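Cycloalternan-forming enzyme (Listeria monocytogenes serovar 1/2a, PDB 5F7U) is a multidomain glycoside hydrolase family 31 protein with a TIM-barrel domain, several beta domains and a family 6 carbohydrate-binding module. Local coordinates at residues 826-831 against 874-879; 799-804 against 836-841; 851-856 against 864-869; 886-891 against 918-923. The protein carries 1 engineered substitution. All blocks are in the same frame, centred on the assembly; numbering follows the deposited sequence.

Interaction 1: 826-831 against 874-879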
loop_
_atom_site.group_PDB
_atom_site.type_symbol
_atom_site.label_atom_id
_atom_site.label_comp_id
_atom_site.label_asym_id
_atom_site.label_seq_id
_atom_site.Cartn_x
_atom_site.Cartn_y
_atom_site.Cartn_z
ATOM N N LEU A 826 11.482 13.021 24.279
ATOM C CA LEU A 826 11.530 11.679 23.665
ATOM C C LEU A 826 11.025 10.690 24.709
ATOM O O LEU A 826 11.535 10.656 25.843
ATOM C CB LEU A 826 12.939 11.337 23.211
ATOM C CG LEU A 826 13.224 9.950 22.642
ATOM C CD1 LEU A 826 12.463 9.720 21.346
ATOM C CD2 LEU A 826 14.727 9.858 22.413
ATOM N N THR A 827 10.031 9.900 24.308
ATOM C CA THR A 827 9.217 9.092 25.213
ATOM C C THR A 827 9.063 7.695 24.629
ATOM O O THR A 827 8.996 7.558 23.413
ATOM C CB THR A 827 7.835 9.748 25.437
ATOM O OG1 THR A 827 8.019 11.064 25.984
ATOM C CG2 THR A 827 6.953 8.949 26.412
ATOM N N PHE A 828 9.053 6.664 25.479
ATOM C CA PHE A 828 8.768 5.310 25.004
ATOM C C PHE A 828 7.597 4.756 25.788
ATOM O O PHE A 828 7.702 4.571 27.009
ATOM C CB PHE A 828 9.985 4.379 25.141
ATOM C CG PHE A 828 11.154 4.796 24.303
ATOM C CD1 PHE A 828 12.059 5.747 24.778
ATOM C CD2 PHE A 828 11.352 4.246 23.028
ATOM C CE1 PHE A 828 13.130 6.166 23.992
ATOM C CE2 PHE A 828 12.440 4.639 22.254
ATOM C CZ PHE A 828 13.315 5.612 22.733
ATOM N N ARG A 829 6.499 4.514 25.077
ATOM C CA ARG A 829 5.311 3.890 25.640
ATOM C C ARG A 829 5.509 2.375 25.596
ATOM O O ARG A 829 5.838 1.825 24.546
ATOM C CB ARG A 829 4.082 4.315 24.824
ATOM C CG ARG A 829 2.741 3.735 25.249
ATOM C CD ARG A 829 2.230 4.273 26.585
ATOM N NE ARG A 829 1.799 5.672 26.545
ATOM C CZ ARG A 829 0.620 6.098 26.108
ATOM N NH1 ARG A 829 0.327 7.399 26.185
ATOM N NH2 ARG A 829 -0.272 5.236 25.609
ATOM N N VAL A 830 5.309 1.716 26.743
ATOM C CA VAL A 830 5.647 0.307 26.925
ATOM C C VAL A 830 4.447 -0.431 27.497
ATOM O O VAL A 830 3.890 -0.008 28.514
ATOM C CB VAL A 830 6.867 0.142 27.880
ATOM C CG1 VAL A 830 7.168 -1.335 28.145
ATOM C CG2 VAL A 830 8.108 0.820 27.274
ATOM N N TYR A 831 4.069 -1.528 26.835
ATOM C CA TYR A 831 3.029 -2.437 27.317
ATOM C C TYR A 831 3.713 -3.750 27.675
ATOM O O TYR A 831 3.841 -4.634 26.814
ATOM C CB TYR A 831 1.913 -2.599 26.248
ATOM C CG TYR A 831 1.225 -1.283 25.978
ATOM C CD1 TYR A 831 0.173 -0.847 26.789
ATOM C CD2 TYR A 831 1.655 -0.454 24.948
ATOM C CE1 TYR A 831 -0.448 0.380 26.566
ATOM C CE2 TYR A 831 1.041 0.771 24.706
ATOM C CZ TYR A 831 -0.003 1.181 25.531
ATOM O OH TYR A 831 -0.613 2.385 25.318
ATOM N N THR A 874 15.228 10.785 28.301
ATOM C CA THR A 874 14.177 9.876 27.871
ATOM C C THR A 874 13.120 9.740 28.955
ATOM O O THR A 874 13.444 9.762 30.132
ATOM C CB THR A 874 14.719 8.472 27.510
ATOM O OG1 THR A 874 15.510 7.982 28.587
ATOM C CG2 THR A 874 15.578 8.500 26.257
ATOM N N THR A 875 11.865 9.583 28.545
ATOM C CA THR A 875 10.778 9.302 29.471
ATOM C C THR A 875 10.126 7.984 29.065
ATOM O O THR A 875 9.645 7.852 27.941
ATOM C CB THR A 875 9.713 10.420 29.474
ATOM O OG1 THR A 875 10.314 11.681 29.819
ATOM C CG2 THR A 875 8.583 10.104 30.466
ATOM N N MET A 876 10.125 7.008 29.963
ATOM C CA MET A 876 9.322 5.808 29.745
ATOM C C MET A 876 7.894 6.088 30.220
ATOM O O MET A 876 7.698 6.712 31.272
ATOM C CB MET A 876 9.863 4.599 30.534
ATOM C CG MET A 876 11.333 4.258 30.344
ATOM S SD MET A 876 11.845 3.938 28.640
ATOM C CE MET A 876 10.849 2.523 28.217
ATOM N N GLN A 877 6.905 5.608 29.467
ATOM C CA GLN A 877 5.541 5.519 29.988
ATOM C C GLN A 877 5.146 4.052 30.006
ATOM O O GLN A 877 4.785 3.475 28.973
ATOM C CB GLN A 877 4.536 6.319 29.146
ATOM C CG GLN A 877 4.726 7.833 29.165
ATOM C CD GLN A 877 3.647 8.568 28.392
ATOM O OE1 GLN A 877 3.054 8.034 27.442
ATOM N NE2 GLN A 877 3.387 9.819 28.792
ATOM N N VAL A 878 5.210 3.455 31.189
ATOM C CA VAL A 878 5.006 2.011 31.337
ATOM C C VAL A 878 3.587 1.739 31.829
ATOM O O VAL A 878 3.185 2.235 32.891
ATOM C CB VAL A 878 6.031 1.394 32.327
ATOM C CG1 VAL A 878 5.943 -0.128 32.333
ATOM C CG2 VAL A 878 7.451 1.836 32.006
ATOM N N PHE A 879 2.862 0.892 31.094
ATOM C CA PHE A 879 1.493 0.485 31.469
ATOM C C PHE A 879 1.610 -0.478 32.649
ATOM O O PHE A 879 2.158 -1.577 32.502
ATOM C CB PHE A 879 0.818 -0.176 30.257
ATOM C CG PHE A 879 -0.674 -0.389 30.389
ATOM C CD1 PHE A 879 -1.550 0.678 30.649
ATOM C CD2 PHE A 879 -1.222 -1.666 30.155
ATOM C CE1 PHE A 879 -2.940 0.473 30.705
ATOM C CE2 PHE A 879 -2.596 -1.874 30.230
ATOM C CZ PHE A 879 -3.458 -0.809 30.490
HETATM O O HOH W 1 11.862 12.694 27.719
#
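Strands 826-830 and 874-879 lie side by side and parallel within a mixed, five-stranded sheet that forms one layer of a beta sandwich. Phe828 and Val830 each turn both their N-H and their carbonyl to the partner strand, so Phe828 N gives to Thr875 O at 2.8 Å while Gln877 N reaches back to Phe828 O. The bond from Phe879 N to Val830 O is nearly straight (172°) and runs almost along the C=O axis.

The polar side chains gather on the face of Thr827, Arg829, Thr875 and Gln877. Bends at chi2 and chi3 (both 70°) fold Arg829 so that its side chain crosses the extended Gln877 obliquely and presents the guanidinium edge to the amide, the two planes 27° apart. NE (2.8 Å) and NH1 (3.1 Å) of Arg829 both bind OE1 of Gln877, which lies in the guanidinium plane; NE lies on a lone pair of OE1, whereas NH1 sits above the amide's carbonyl plane. At the other edge, Arg829 NH2 gives to Tyr831 OH at 2.9 Å, so bonds at two edges fix the guanidinium's rotation. Gln877 NE2 goes to Tyr810 O, fixing the amide's flip; Thr875 OG1 bonds to Tyr810 OH and Thr827 OG1 to Asn825 O.

The opposite face is mostly apolar. Thr874 CG2 sits at the edge of the Phe828 ring, and Met876 SD makes an oblique Met-aromatic contact, 5.3 Å from that ring's centroid. The twice-bent methionine brings its CE to 3.7 Å from Phe828 CB and presses it, unusually tightly, to 3.4 Å from Val830 CG2.

Interaction 2: 799-804 against 836-841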
loop_
_atom_site.group_PDB
_atom_site.type_symbol
_atom_site.label_atom_id
_atom_site.label_comp_id
_atom_site.label_asym_id
_atom_site.label_seq_id
_atom_site.Cartn_x
_atom_site.Cartn_y
_atom_site.Cartn_z
ATOM N N GLY A 799 3.530 -6.246 24.629
ATOM C CA GLY A 799 4.984 -6.201 24.477
ATOM C C GLY A 799 5.460 -4.994 23.693
ATOM O O GLY A 799 6.670 -4.758 23.631
ATOM N N ALA A 800 4.530 -4.205 23.147
ATOM C CA ALA A 800 4.885 -3.022 22.326
ATOM C C ALA A 800 5.786 -2.042 23.066
ATOM O O ALA A 800 5.584 -1.769 24.246
ATOM C CB ALA A 800 3.637 -2.307 21.833
ATOM N N ILE A 801 6.779 -1.538 22.342
ATOM C CA ILE A 801 7.651 -0.440 22.776
ATOM C C ILE A 801 7.517 0.602 21.672
ATOM O O ILE A 801 7.941 0.371 20.542
ATOM C CB ILE A 801 9.128 -0.887 22.955
ATOM C CG1 ILE A 801 9.220 -2.003 24.015
ATOM C CG2 ILE A 801 9.986 0.320 23.358
ATOM C CD1 ILE A 801 10.429 -2.927 23.874
ATOM N N ILE A 802 6.869 1.724 21.998
ATOM C CA ILE A 802 6.492 2.729 20.985
ATOM C C ILE A 802 7.185 4.061 21.280
ATOM O O ILE A 802 6.826 4.725 22.244
ATOM C CB ILE A 802 4.959 2.913 20.933
ATOM C CG1 ILE A 802 4.273 1.572 20.594
ATOM C CG2 ILE A 802 4.561 4.005 19.929
ATOM C CD1 ILE A 802 2.807 1.515 21.017
ATOM N N PRO A 803 8.163 4.465 20.436
ATOM C CA PRO A 803 8.822 5.769 20.642
ATOM C C PRO A 803 7.912 6.910 20.243
ATOM O O PRO A 803 7.181 6.813 19.236
ATOM C CB PRO A 803 10.030 5.720 19.719
ATOM C CG PRO A 803 9.639 4.765 18.637
ATOM C CD PRO A 803 8.680 3.763 19.245
ATOM N N MET A 804 7.944 7.979 21.031
ATOM C CA MET A 804 7.054 9.112 20.839
ATOM C C MET A 804 7.780 10.424 21.107
ATOM O O MET A 804 8.747 10.465 21.860
ATOM C CB MET A 804 5.820 9.006 21.734
ATOM C CG MET A 804 5.027 7.712 21.616
ATOM S SD MET A 804 3.605 7.717 22.718
ATOM C CE MET A 804 4.360 7.799 24.330
ATOM N N SER A 836 10.502 -8.244 25.562
ATOM C CA SER A 836 10.367 -7.633 24.259
ATOM C C SER A 836 11.521 -6.699 23.965
ATOM O O SER A 836 12.224 -6.236 24.875
ATOM C CB SER A 836 8.982 -6.980 24.078
ATOM O OG SER A 836 8.683 -6.068 25.107
ATOM N N GLU A 837 11.765 -6.494 22.679
ATOM C CA GLU A 837 12.896 -5.683 22.247
ATOM C C GLU A 837 12.461 -4.835 21.077
ATOM O O GLU A 837 11.539 -5.204 20.334
ATOM C CB GLU A 837 14.121 -6.547 21.911
ATOM C CG GLU A 837 13.973 -7.450 20.697
ATOM C CD GLU A 837 15.082 -8.491 20.548
ATOM O OE1 GLU A 837 16.231 -8.262 21.001
ATOM O OE2 GLU A 837 14.800 -9.566 19.954
ATOM N N TYR A 838 13.115 -3.695 20.923
ATOM C CA TYR A 838 12.787 -2.792 19.840
ATOM C C TYR A 838 14.030 -2.030 19.420
ATOM O O TYR A 838 14.791 -1.582 20.271
ATOM C CB TYR A 838 11.719 -1.823 20.322
ATOM C CG TYR A 838 11.278 -0.777 19.318
ATOM C CD1 TYR A 838 10.412 -1.107 18.273
ATOM C CD2 TYR A 838 11.680 0.561 19.452
ATOM C CE1 TYR A 838 9.968 -0.140 17.372
ATOM C CE2 TYR A 838 11.244 1.532 18.555
ATOM C CZ TYR A 838 10.398 1.173 17.514
ATOM O OH TYR A 838 9.931 2.137 16.637
ATOM N N SER A 839 14.224 -1.903 18.114
ATOM C CA SER A 839 15.335 -1.131 17.566
ATOM C C SER A 839 14.780 0.189 17.065
ATOM O O SER A 839 14.087 0.222 16.040
ATOM C CB SER A 839 15.997 -1.896 16.415
ATOM O OG SER A 839 17.312 -1.430 16.170
ATOM N N PHE A 840 15.065 1.268 17.795
ATOM C CA PHE A 840 14.603 2.606 17.437
ATOM C C PHE A 840 15.586 3.310 16.484
ATOM O O PHE A 840 16.778 3.385 16.760
ATOM C CB PHE A 840 14.412 3.419 18.729
ATOM C CG PHE A 840 14.168 4.877 18.512
ATOM C CD1 PHE A 840 13.148 5.331 17.657
ATOM C CD2 PHE A 840 14.963 5.823 19.182
ATOM C CE1 PHE A 840 12.935 6.686 17.467
ATOM C CE2 PHE A 840 14.737 7.182 19.008
ATOM C CZ PHE A 840 13.735 7.612 18.140
ATOM N N TYR A 841 15.061 3.820 15.372
ATOM C CA TYR A 841 15.843 4.601 14.427
ATOM C C TYR A 841 15.875 6.060 14.849
ATOM O O TYR A 841 14.908 6.806 14.643
ATOM C CB TYR A 841 15.238 4.470 13.033
ATOM C CG TYR A 841 16.009 5.154 11.924
ATOM C CD1 TYR A 841 17.395 4.992 11.790
ATOM C CD2 TYR A 841 15.335 5.930 10.978
ATOM C CE1 TYR A 841 18.090 5.616 10.759
ATOM C CE2 TYR A 841 16.013 6.547 9.937
ATOM C CZ TYR A 841 17.383 6.390 9.834
ATOM O OH TYR A 841 18.038 7.007 8.800
HETATM O O HOH W 2 8.312 -4.605 21.211
#
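The Tyr838 ring carries a backbone carbonyl on one face: Ile801 O stands 3.6 Å above the ring plane, over its centre. Pro803 approaches the far end of the same ring obliquely, its long direction crossing that of the tyrosine at about a right angle. Pro803 CD lies 3.5 Å from Tyr838 CE2, and Pro803 CG lies 3.3 Å from Tyr838 OH. The Phe840 ring meets the same proline from another direction, roughly at right angles to the tyrosine's approach, with Phe840 CD1 3.7 Å from Pro803 CG, so Pro803 sits in the corner between two aromatic side chains. Both rings reach it because CG is anti to the backbone N in each, with chi1 at 179° in Tyr838 and 170° in Phe840.

Strands 801-804 and 836-841 belong to different sheets, each being the outermost strand of its own, and they face one another at one margin of a beta sandwich. Their axes pass 7.9 Å apart and cross at -30°, and side chains rather than backbone bonds fill the gap. Helix 702-715 covers this margin, with Thr707 against Tyr838 and Phe840.

Ile801 and Tyr838 slide past each other in opposite directions, their CB atoms 3.8 Å apart, while Ile801 CD1 reaches on to the Ser836 side chain. Ser836 OG occupies the crowded position between its own N and carbonyl carbon, from which it gives a 2.8 Å hydrogen bond to Gly799 O, in the carbonyl plane and on a lone pair. A water molecule lies 2.9 Å from the same Gly799 O.

Interaction 3: 851-856 against 864-869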
loop_
_atom_site.group_PDB
_atom_site.type_symbol
_atom_site.label_atom_id
_atom_site.label_comp_id
_atom_site.label_asym_id
_atom_site.label_seq_id
_atom_site.Cartn_x
_atom_site.Cartn_y
_atom_site.Cartn_z
ATOM N N ASP A 851 18.834 0.212 20.703
ATOM C CA ASP A 851 18.224 -1.072 21.028
ATOM C C ASP A 851 17.711 -1.055 22.466
ATOM O O ASP A 851 18.507 -0.989 23.420
ATOM C CB ASP A 851 19.208 -2.231 20.821
ATOM C CG ASP A 851 19.673 -2.384 19.365
ATOM O OD1 ASP A 851 18.917 -2.080 18.395
ATOM O OD2 ASP A 851 20.835 -2.818 19.198
ATOM N N ILE A 852 16.384 -1.093 22.601
ATOM C CA ILE A 852 15.701 -1.027 23.898
ATOM C C ILE A 852 15.130 -2.403 24.170
ATOM O O ILE A 852 14.560 -3.031 23.270
ATOM C CB ILE A 852 14.464 -0.071 23.895
ATOM C CG1 ILE A 852 14.602 1.106 22.915
ATOM C CG2 ILE A 852 14.063 0.337 25.322
ATOM C CD1 ILE A 852 15.523 2.221 23.353
ATOM N N SER A 853 15.272 -2.883 25.401
ATOM C CA SER A 853 14.623 -4.137 25.765
ATOM C C SER A 853 13.909 -4.018 27.098
ATOM O O SER A 853 14.333 -3.270 27.989
ATOM C CB SER A 853 15.608 -5.310 25.760
ATOM O OG SER A 853 16.571 -5.174 26.784
ATOM N N VAL A 854 12.801 -4.741 27.200
ATOM C CA VAL A 854 11.920 -4.693 28.377
ATOM C C VAL A 854 11.761 -6.126 28.845
ATOM O O VAL A 854 11.559 -7.019 28.030
ATOM C CB VAL A 854 10.537 -4.054 28.066
ATOM C CG1 VAL A 854 9.593 -4.146 29.270
ATOM C CG2 VAL A 854 10.703 -2.598 27.617
ATOM N N SER A 855 11.897 -6.324 30.154
ATOM C CA SER A 855 11.651 -7.619 30.769
ATOM C C SER A 855 10.564 -7.504 31.825
ATOM O O SER A 855 10.796 -7.036 32.955
ATOM C CB SER A 855 12.940 -8.225 31.343
ATOM O OG SER A 855 12.675 -9.537 31.852
ATOM N N GLU A 856 9.374 -7.943 31.433
ATOM C CA GLU A 856 8.210 -7.941 32.296
ATOM C C GLU A 856 8.299 -9.108 33.266
ATOM O O GLU A 856 8.494 -10.254 32.855
ATOM C CB GLU A 856 6.933 -7.995 31.447
ATOM C CG GLU A 856 5.642 -8.133 32.236
ATOM C CD GLU A 856 5.273 -9.578 32.492
ATOM O OE1 GLU A 856 5.092 -10.323 31.504
ATOM O OE2 GLU A 856 5.165 -9.958 33.674
ATOM N N SER A 864 11.621 -4.436 34.137
ATOM C CA SER A 864 12.955 -3.887 33.922
ATOM C C SER A 864 13.071 -3.359 32.508
ATOM O O SER A 864 12.573 -3.974 31.567
ATOM C CB SER A 864 14.019 -4.942 34.205
ATOM O OG SER A 864 13.862 -5.443 35.524
ATOM N N VAL A 865 13.689 -2.191 32.372
ATOM C CA VAL A 865 13.937 -1.597 31.055
ATOM C C VAL A 865 15.441 -1.387 30.899
ATOM O O VAL A 865 16.080 -0.758 31.758
ATOM C CB VAL A 865 13.175 -0.270 30.854
ATOM C CG1 VAL A 865 13.444 0.306 29.454
ATOM C CG2 VAL A 865 11.681 -0.477 31.050
ATOM N N ASP A 866 15.988 -1.949 29.826
ATOM C CA ASP A 866 17.389 -1.793 29.502
ATOM C C ASP A 866 17.492 -0.725 28.437
ATOM O O ASP A 866 17.151 -0.953 27.266
ATOM C CB ASP A 866 17.988 -3.120 29.042
ATOM C CG ASP A 866 18.153 -4.125 30.178
ATOM O OD1 ASP A 866 17.999 -3.771 31.389
ATOM O OD2 ASP A 866 18.464 -5.298 29.856
ATOM N N LEU A 867 17.921 0.457 28.867
ATOM C CA LEU A 867 18.026 1.610 27.983
ATOM C C LEU A 867 19.472 1.724 27.478
ATOM O O LEU A 867 20.408 1.667 28.272
ATOM C CB LEU A 867 17.584 2.861 28.745
ATOM C CG LEU A 867 17.380 4.218 28.076
ATOM C CD1 LEU A 867 16.135 4.237 27.198
ATOM C CD2 LEU A 867 17.286 5.274 29.164
ATOM N N PRO A 868 19.669 1.836 26.147
ATOM C CA PRO A 868 21.035 1.961 25.650
ATOM C C PRO A 868 21.512 3.398 25.865
ATOM O O PRO A 868 20.729 4.226 26.346
ATOM C CB PRO A 868 20.879 1.649 24.158
ATOM C CG PRO A 868 19.534 2.194 23.825
ATOM C CD PRO A 868 18.683 1.940 25.057
ATOM N N ALA A 869 22.763 3.692 25.507
ATOM C CA ALA A 869 23.236 5.074 25.465
ATOM C C ALA A 869 22.278 5.898 24.584
ATOM O O ALA A 869 21.857 5.430 23.521
ATOM C CB ALA A 869 24.647 5.129 24.917
HETATM O O HOH W 3 19.258 -2.229 25.748
HETATM O O HOH W 4 12.010 -7.322 35.441
#
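A beta hairpin made by strands 848-857 and 862-867 contains this contact, its two arms antiparallel, the paired residues starting a few positions from the connecting turn. Ser855 and Ser864 form a hydrogen-bonded pair, with Ser855 N 2.8 Å from Ser864 O and a return bond from Ser864 N to Ser855 O. In the next hydrogen-bonded pair the two bonds are unequal: Asp866 N to Ser853 O is 2.8 Å, Ser853 N to Asp866 O 3.3 Å. Beyond it, Pro868 brings no N-H to Asp851 O. A water donates instead to Asp851 O and to Asp866 O, bridging the parting strands, and the proline's CD packs 3.6 Å from Ile852 CD1.

Val854 and Val865, a non-hydrogen-bonded pair, lie side by side with their CG2 methyls 4.2 Å apart; Ile852 CG2 adjoins Val865 CG1 on the same apolar face. Ser853, Ser855, Ser864 and Asp866 make up the more polar face, where Ser855 OG bonds to Asp835 OD1.

Within its sheet the hairpin is flanked by strands 835-842 and 929-934. Its apolar face packs onto the facing sheet, Ile852 against Phe828 and Val854 against Val830 of strand 825-830, Val865 against Met876 of strand 874-879.

Interaction 4: 886-891 against 918-923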
loop_
_atom_site.group_PDB
_atom_site.type_symbol
_atom_site.label_atom_id
_atom_site.label_comp_id
_atom_site.label_asym_id
_atom_site.label_seq_id
_atom_site.Cartn_x
_atom_site.Cartn_y
_atom_site.Cartn_z
ATOM N N VAL A 886 11.340 3.223 42.038
ATOM C CA VAL A 886 11.957 3.061 40.717
ATOM C C VAL A 886 13.444 3.315 40.897
ATOM O O VAL A 886 13.821 4.271 41.553
ATOM C CB VAL A 886 11.356 4.011 39.653
ATOM C CG1 VAL A 886 12.035 3.827 38.297
ATOM C CG2 VAL A 886 9.858 3.762 39.496
ATOM N N THR A 887 14.270 2.448 40.320
ATOM C CA THR A 887 15.716 2.631 40.347
ATOM C C THR A 887 16.276 2.761 38.944
ATOM O O THR A 887 15.706 2.240 37.972
ATOM C CB THR A 887 16.434 1.455 41.034
ATOM O OG1 THR A 887 16.093 0.249 40.344
ATOM C CG2 THR A 887 16.044 1.347 42.505
ATOM N N ILE A 888 17.389 3.476 38.842
ATOM C CA ILE A 888 18.158 3.527 37.613
ATOM C C ILE A 888 19.579 3.209 38.031
ATOM O O ILE A 888 20.139 3.886 38.891
ATOM C CB ILE A 888 18.076 4.893 36.899
ATOM C CG1 ILE A 888 16.611 5.239 36.567
ATOM C CG2 ILE A 888 18.936 4.863 35.637
ATOM C CD1 ILE A 888 16.406 6.539 35.802
ATOM N N ASP A 889 20.134 2.153 37.438
ATOM C CA ASP A 889 21.452 1.618 37.815
ATOM C C ASP A 889 21.552 1.297 39.317
ATOM O O ASP A 889 22.607 1.474 39.938
ATOM C CB ASP A 889 22.590 2.542 37.313
ATOM C CG ASP A 889 22.677 2.591 35.783
ATOM O OD1 ASP A 889 22.252 1.624 35.123
ATOM O OD2 ASP A 889 23.194 3.602 35.237
ATOM N N GLY A 890 20.438 0.830 39.887
ATOM C CA GLY A 890 20.354 0.465 41.311
ATOM C C GLY A 890 20.021 1.606 42.255
ATOM O O GLY A 890 19.689 1.367 43.421
ATOM N N ALA A 891 20.138 2.844 41.768
ATOM C CA ALA A 891 19.944 4.039 42.591
ATOM C C ALA A 891 18.505 4.516 42.487
ATOM O O ALA A 891 17.973 4.659 41.377
ATOM C CB ALA A 891 20.903 5.146 42.173
ATOM N N THR A 918 3.138 4.557 34.381
ATOM C CA THR A 918 4.283 5.035 35.152
ATOM C C THR A 918 5.276 5.775 34.249
ATOM O O THR A 918 5.844 5.185 33.327
ATOM C CB THR A 918 5.017 3.892 35.865
ATOM O OG1 THR A 918 4.076 3.136 36.645
ATOM C CG2 THR A 918 6.080 4.473 36.806
ATOM N N TYR A 919 5.512 7.050 34.549
ATOM C CA TYR A 919 6.509 7.824 33.808
ATOM C C TYR A 919 7.847 7.671 34.510
ATOM O O TYR A 919 7.900 7.799 35.733
ATOM C CB TYR A 919 6.176 9.323 33.784
ATOM C CG TYR A 919 4.888 9.782 33.099
ATOM C CD1 TYR A 919 3.822 8.906 32.843
ATOM C CD2 TYR A 919 4.712 11.132 32.794
ATOM C CE1 TYR A 919 2.648 9.356 32.256
ATOM C CE2 TYR A 919 3.532 11.592 32.221
ATOM C CZ TYR A 919 2.509 10.701 31.957
ATOM O OH TYR A 919 1.343 11.150 31.395
ATOM N N VAL A 920 8.915 7.405 33.751
ATOM C CA VAL A 920 10.279 7.333 34.320
ATOM C C VAL A 920 11.221 8.185 33.464
ATOM O O VAL A 920 11.397 7.908 32.274
ATOM C CB VAL A 920 10.820 5.880 34.410
ATOM C CG1 VAL A 920 12.223 5.852 35.022
ATOM C CG2 VAL A 920 9.889 4.988 35.233
ATOM N N LYS A 921 11.800 9.222 34.066
ATOM C CA LYS A 921 12.758 10.073 33.375
ATOM C C LYS A 921 14.180 9.624 33.677
ATOM O O LYS A 921 14.567 9.539 34.845
ATOM C CB LYS A 921 12.575 11.539 33.778
ATOM C CG LYS A 921 13.480 12.514 33.032
ATOM C CD LYS A 921 13.192 13.943 33.470
ATOM C CE LYS A 921 11.923 14.500 32.843
ATOM N NZ LYS A 921 11.782 15.966 33.109
ATOM N N ALA A 922 14.933 9.340 32.616
ATOM C CA ALA A 922 16.367 9.029 32.701
ATOM C C ALA A 922 17.129 10.131 31.988
ATOM O O ALA A 922 16.720 10.586 30.926
ATOM C CB ALA A 922 16.675 7.684 32.054
ATOM N N ALA A 923 18.227 10.570 32.593
ATOM C CA ALA A 923 19.090 11.581 31.992
ATOM C C ALA A 923 19.794 11.020 30.747
ATOM O O ALA A 923 19.943 9.806 30.613
ATOM C CB ALA A 923 20.108 12.071 33.019
#
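Four side chains make the tight part of this buried contact. Val886 and Val920 reach toward each other tip to tip, and CG1 of Val886, anti to its backbone N, nestles between both methyls of Val920, 3.9 Å from Val920 CG1 and equally far from Val920 CG2. Two residues further on, on the same side of the strand, Ile888 does the reaching. Its CG1 is anti to the carbonyl carbon and its chi2 of -177° keeps the chain extended, so that CD1 arrives at the opposing backbone, 3.6 Å from Lys921 O and 3.9 Å from Ala922 CB. Ile931 of strand 929-934 also packs on Val920.

The other side is loose. Thr887 points away from strand 918-922, and past Ile888 the chain leaves the interface in an exposed type I' turn. Ile888 N is bonded to Ala891 O at 2.9 Å and Ala891 N to Ile888 O at 3.1 Å, while Asp889 and Gly890 at the corner take the positive phi values (54° and 86°) of this turn. Asp889 OD1 turns back to Ala930 N. On the far side of strand 918-922, Lys921 leads away from the contact and its NZ bonds to Phe902 O and Ala905 O.

A type I' turn is characteristic of tight two-residue beta hairpins, here joining strands 885-888 and 891-892. Axes 9.1 Å apart, crossing at a shallow angle and joined mainly through aliphatic side chains, are typical of the facing sheets of a beta sandwich.

All four contacts build one beta sandwich. Interactions 1 and 3 work within its two layers, where main-chain hydrogen bonds pair adjacent strands, parallel in the first and antiparallel in the second, and they face each other across the core. Interactions 2 and 4 span the layers through side chains: 2 at a margin, with aromatic rings, a proline and one serine bond, 4 mainly with buried aliphatic groups. Interaction 1 is wholly buried and buries a charged guanidinium, whereas 2 and 3 are partly exposed. Strand 825-830 bonds to 801-806 and strand 874-879 to 917-922, so in that layer interaction 1 lies between a strand of interaction 2 and a strand of interaction 4.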